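Local structure of hypothetical protein (Parabacteroides distasonis, 4H3W) at residues L110-S115 with L173-D178; M251-E256 with R293-N298. The protein is of unknown function but is probably secreted, its chain folding into two beta-barrel domains. All blocks are in the same frame, centred on the assembly; numbering follows the deposited sequence.

Overall arrangement
Contacts 1 and 2 lie in two separate antiparallel sheets, on opposite sides of the chain's centre. Their centres are 53 Å apart and their nearest atoms about 34 Å apart, so neither touches the other. Along the sequence they come in series: the pairing of 110-115 with 173-178 is complete before that of 251-256 with 293-298 begins, which fits a protein built of two beta-barrel domains. Each contact joins the two middle strands of a four-stranded sheet, 172-177 with 109-117 in the first and 294-302 with 246-254 in the second, and the axes of the paired segments run at 155° to each other in both. Contact 1 is regular, whereas contact 2 carries a beta bulge.

Contact 1 of 2, residues L110-S115 with L173-D178; sequences LDCSLS and LSLSAD
Ser113 and Ser176 form an antiparallel hydrogen-bonded pair, with Ser113 N to Ser176 O at 2.8 Å and Ser176 N to Ser113 O at 2.9 Å. The second bond is almost straight, 177° at the hydrogen. Ser115 and Ser174 repeat the exchange, and Asp178 N closes the row on Asp111 O. Between them, Cys112 faces Ala177 and Leu114 faces Leu175 as non-hydrogen-bonded pairs.

The side chain of Leu175 shows how the apolar face is knit together. Its CB lies 4.1 Å from Leu114 CD1. CG stands anti to the backbone N (chi1 -179°), and from it the CD1 branch reaches over the partner strand, 3.7 Å from Ser113 O and 4.0 Å from Cys112 CB. Leu114 answers with its own CD1, which rests 3.6 Å from Ser174 O. Further along, Cys112 SG meets the methyl of Ala177 at 3.9 Å. Phe131 of strand 126-134 touches Cys112, Leu114 and Leu175 on this face.

The serines occupy the other face, where Ser113 OG bonds to Asp130 and Ser174 OG to Glu71, both on flanking strands. The chemistry is therefore two-sided: leucine, cysteine and alanine form a buried apolar surface, while on the opposite face the hydroxyls of Ser113 and Ser174 are held by carboxylates, a two-faced pattern consistent with a sheet that forms part of a barrel wall.

Contact 2 of 2, residues M251-E256 with R293-N298; sequences MVIMDE and RHIDLN
Met254 O is gripped by two successive backbone amides, Arg293 N at 2.9 Å and His294 N at 3.0 Å. The His294 bond is nearly straight, 176° at its hydrogen, and the Arg293 bond is more bent, at 157°. Beyond this fork the pairing is regular: Met254 N bonds to His294 O, and Val252 and Asp296 exchange N-H and C=O in both directions.

Both methionines are selenomethionines. Met251 keeps CG anti to the backbone N (chi1 173°), and its chain bends at chi3, bringing CE to 3.6 Å from Leu297 CD2 and 4.0 Å from Ile295 CG2. Ile253 lies beside Ile295 on the same apolar face, CD1 to CG1. On the other face Met254 crosses Asp296 obliquely, and its CE comes 3.5 Å from Asp296 OD2; the carboxylate's OD1 forms a salt bridge with Arg214 on strand 208-215.

At the bulge, Arg293 CB sits 3.8 Å above the centre of the His294 ring. A water in the ring plane joins His294 NE2 to Glu256 O, donating to the carbonyl, while ND1 bonds to the backbone N of Asp217. The ring is thus held at both nitrogens. Two residues, Arg293 and His294, facing the single residue Met254 constitute a classic beta bulge, here within the central strand pair of a four-stranded antiparallel sheet.

Contact 1 of 2, residues L110-S115 with L173-D178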
# COMPACT_ATOMS: atom_id res chain seq x y z
N LEU A 110 21.84 26.04 13.17
CA LEU A 110 20.50 26.62 12.91
C LEU A 110 19.39 25.76 13.47
O LEU A 110 19.28 24.58 13.14
CB LEU A 110 20.27 26.80 11.42
CG LEU A 110 21.31 27.62 10.68
CD1 LEU A 110 21.18 27.38 9.19
CD2 LEU A 110 21.17 29.09 11.02
N ASP A 111 18.54 26.37 14.29
CA ASP A 111 17.36 25.70 14.81
C ASP A 111 16.26 25.82 13.79
O ASP A 111 15.85 26.93 13.43
CB ASP A 111 16.96 26.30 16.15
CG ASP A 111 18.06 26.17 17.19
OD1 ASP A 111 18.97 25.32 17.01
OD2 ASP A 111 18.00 26.92 18.18
N CYS A 112 15.78 24.65 13.36
CA CYS A 112 14.91 24.52 12.23
C CYS A 112 13.64 23.73 12.55
O CYS A 112 13.55 23.07 13.58
CB CYS A 112 15.65 23.81 11.09
SG CYS A 112 16.95 24.79 10.34
N SER A 113 12.66 23.84 11.66
CA SER A 113 11.46 22.99 11.65
C SER A 113 11.16 22.55 10.24
O SER A 113 11.25 23.36 9.32
CB SER A 113 10.23 23.71 12.18
OG SER A 113 10.39 24.12 13.52
N LEU A 114 10.82 21.28 10.06
CA LEU A 114 10.34 20.82 8.77
C LEU A 114 8.84 20.50 8.84
O LEU A 114 8.43 19.63 9.59
CB LEU A 114 11.09 19.57 8.31
CG LEU A 114 10.79 19.15 6.86
CD1 LEU A 114 11.37 20.18 5.90
CD2 LEU A 114 11.35 17.78 6.59
N SER A 115 8.06 21.23 8.05
CA SER A 115 6.67 20.95 7.82
C SER A 115 6.53 20.01 6.65
O SER A 115 7.11 20.22 5.57
CB SER A 115 5.87 22.23 7.57
OG SER A 115 4.55 21.92 7.15
N LEU A 173 7.00 20.06 1.32
CA LEU A 173 7.99 20.21 2.37
C LEU A 173 8.34 21.66 2.52
O LEU A 173 8.63 22.33 1.51
CB LEU A 173 9.28 19.46 2.04
CG LEU A 173 9.18 17.99 1.71
CD1 LEU A 173 10.56 17.39 1.42
CD2 LEU A 173 8.50 17.24 2.84
N SER A 174 8.35 22.12 3.76
CA SER A 174 8.68 23.47 4.09
C SER A 174 9.67 23.53 5.26
O SER A 174 9.35 23.15 6.37
CB SER A 174 7.42 24.25 4.44
OG SER A 174 7.74 25.56 4.80
N LEU A 175 10.86 24.04 4.97
CA LEU A 175 11.91 24.17 5.97
C LEU A 175 11.94 25.59 6.49
O LEU A 175 12.10 26.55 5.71
CB LEU A 175 13.27 23.81 5.38
CG LEU A 175 14.47 23.89 6.32
CD1 LEU A 175 14.37 22.84 7.42
CD2 LEU A 175 15.77 23.72 5.55
N SER A 176 11.78 25.72 7.81
CA SER A 176 11.85 27.03 8.45
C SER A 176 12.96 27.03 9.50
O SER A 176 13.32 25.99 10.04
CB SER A 176 10.49 27.44 9.06
OG SER A 176 10.13 26.63 10.14
N ALA A 177 13.52 28.22 9.73
CA ALA A 177 14.58 28.41 10.70
C ALA A 177 14.30 29.62 11.57
O ALA A 177 13.59 30.52 11.16
CB ALA A 177 15.91 28.58 9.99
N ASP A 178 14.85 29.60 12.78
CA ASP A 178 14.86 30.75 13.67
C ASP A 178 15.37 31.99 12.91
O ASP A 178 16.43 31.94 12.29
CB ASP A 178 15.72 30.44 14.90
CG ASP A 178 15.81 31.61 15.88
OD1 ASP A 178 16.71 32.47 15.72
OD2 ASP A 178 15.00 31.66 16.82

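Contact 2 of 2, residues M251-E256 with R293-N298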
# COMPACT_ATOMS: atom_id res chain seq x y z
N MSE A 251 -16.16 -14.02 -2.97
CA MSE A 251 -16.20 -14.66 -4.28
C MSE A 251 -17.34 -14.13 -5.11
O MSE A 251 -18.51 -14.10 -4.66
CB MSE A 251 -16.35 -16.18 -4.07
CG MSE A 251 -16.56 -16.86 -5.41
SE MSE A 251 -16.38 -18.82 -5.26
CE MSE A 251 -14.45 -18.92 -4.99
N VAL A 252 -17.04 -13.74 -6.35
CA VAL A 252 -18.07 -13.37 -7.30
C VAL A 252 -17.99 -14.28 -8.51
O VAL A 252 -16.93 -14.49 -9.09
CB VAL A 252 -17.96 -11.90 -7.75
CG1 VAL A 252 -19.17 -11.52 -8.62
CG2 VAL A 252 -17.84 -10.97 -6.54
N ILE A 253 -19.14 -14.81 -8.88
CA ILE A 253 -19.25 -15.67 -10.03
C ILE A 253 -19.70 -14.79 -11.17
O ILE A 253 -20.70 -14.13 -11.04
CB ILE A 253 -20.27 -16.80 -9.80
CG1 ILE A 253 -19.96 -17.59 -8.52
CG2 ILE A 253 -20.33 -17.71 -11.02
CD1 ILE A 253 -18.65 -18.31 -8.55
N MSE A 254 -18.97 -14.85 -12.30
CA MSE A 254 -19.22 -14.02 -13.47
C MSE A 254 -19.63 -14.84 -14.67
O MSE A 254 -19.12 -15.94 -14.91
CB MSE A 254 -17.93 -13.30 -13.87
CG MSE A 254 -17.26 -12.46 -12.78
SE MSE A 254 -18.32 -10.84 -12.56
CE MSE A 254 -17.26 -9.55 -13.63
N ASP A 255 -20.55 -14.29 -15.47
CA ASP A 255 -21.01 -14.94 -16.68
C ASP A 255 -20.11 -14.60 -17.88
O ASP A 255 -19.08 -13.92 -17.72
CB ASP A 255 -22.48 -14.59 -16.90
CG ASP A 255 -22.71 -13.17 -17.47
OD1 ASP A 255 -21.77 -12.45 -17.89
OD2 ASP A 255 -23.89 -12.80 -17.52
N GLU A 256 -20.45 -15.12 -19.06
CA GLU A 256 -19.60 -14.96 -20.26
C GLU A 256 -19.42 -13.50 -20.70
O GLU A 256 -18.47 -13.20 -21.42
CB GLU A 256 -20.15 -15.77 -21.43
CG GLU A 256 -21.54 -15.38 -21.91
CD GLU A 256 -22.07 -16.30 -23.00
OE1 GLU A 256 -21.27 -16.94 -23.72
OE2 GLU A 256 -23.30 -16.38 -23.14
N ARG A 293 -19.16 -18.76 -15.61
CA ARG A 293 -17.97 -19.02 -16.43
C ARG A 293 -16.63 -18.71 -15.75
O ARG A 293 -15.70 -19.48 -15.86
CB ARG A 293 -18.04 -18.23 -17.75
CG ARG A 293 -19.26 -18.54 -18.61
CD ARG A 293 -19.17 -19.90 -19.25
NE ARG A 293 -20.30 -20.12 -20.14
CZ ARG A 293 -21.52 -20.48 -19.76
NH1 ARG A 293 -21.82 -20.70 -18.49
NH2 ARG A 293 -22.45 -20.64 -20.67
N HIS A 294 -16.55 -17.56 -15.07
CA HIS A 294 -15.35 -17.09 -14.44
C HIS A 294 -15.62 -16.87 -12.95
O HIS A 294 -16.76 -16.72 -12.53
CB HIS A 294 -14.88 -15.76 -15.06
CG HIS A 294 -15.02 -15.72 -16.55
ND1 HIS A 294 -14.34 -16.59 -17.36
CD2 HIS A 294 -15.77 -14.94 -17.37
CE1 HIS A 294 -14.66 -16.36 -18.62
NE2 HIS A 294 -15.53 -15.36 -18.65
N ILE A 295 -14.53 -16.78 -12.21
CA ILE A 295 -14.57 -16.40 -10.82
C ILE A 295 -13.73 -15.14 -10.62
O ILE A 295 -12.59 -15.07 -11.07
CB ILE A 295 -14.08 -17.55 -9.93
CG1 ILE A 295 -15.07 -18.73 -10.00
CG2 ILE A 295 -13.93 -17.13 -8.48
CD1 ILE A 295 -14.52 -19.99 -9.43
N ASP A 296 -14.32 -14.15 -9.94
CA ASP A 296 -13.55 -13.06 -9.34
C ASP A 296 -13.44 -13.26 -7.83
O ASP A 296 -14.47 -13.40 -7.15
CB ASP A 296 -14.20 -11.71 -9.62
CG ASP A 296 -13.82 -11.15 -10.98
OD1 ASP A 296 -12.75 -11.47 -11.51
OD2 ASP A 296 -14.60 -10.34 -11.49
N LEU A 297 -12.21 -13.30 -7.32
CA LEU A 297 -11.92 -13.30 -5.88
C LEU A 297 -11.60 -11.88 -5.49
O LEU A 297 -10.59 -11.31 -5.94
CB LEU A 297 -10.75 -14.21 -5.57
CG LEU A 297 -10.87 -15.69 -5.95
CD1 LEU A 297 -9.63 -16.47 -5.60
CD2 LEU A 297 -12.10 -16.27 -5.25
N ASN A 298 -12.51 -11.25 -4.76
CA ASN A 298 -12.23 -9.94 -4.18
C ASN A 298 -11.47 -10.10 -2.87
O ASN A 298 -12.00 -10.63 -1.88
CB ASN A 298 -13.49 -9.14 -3.92
CG ASN A 298 -14.26 -8.80 -5.19
OD1 ASN A 298 -13.70 -8.70 -6.28
ND2 ASN A 298 -15.53 -8.58 -5.03
O HOH W 1 -15.96 -14.85 -21.39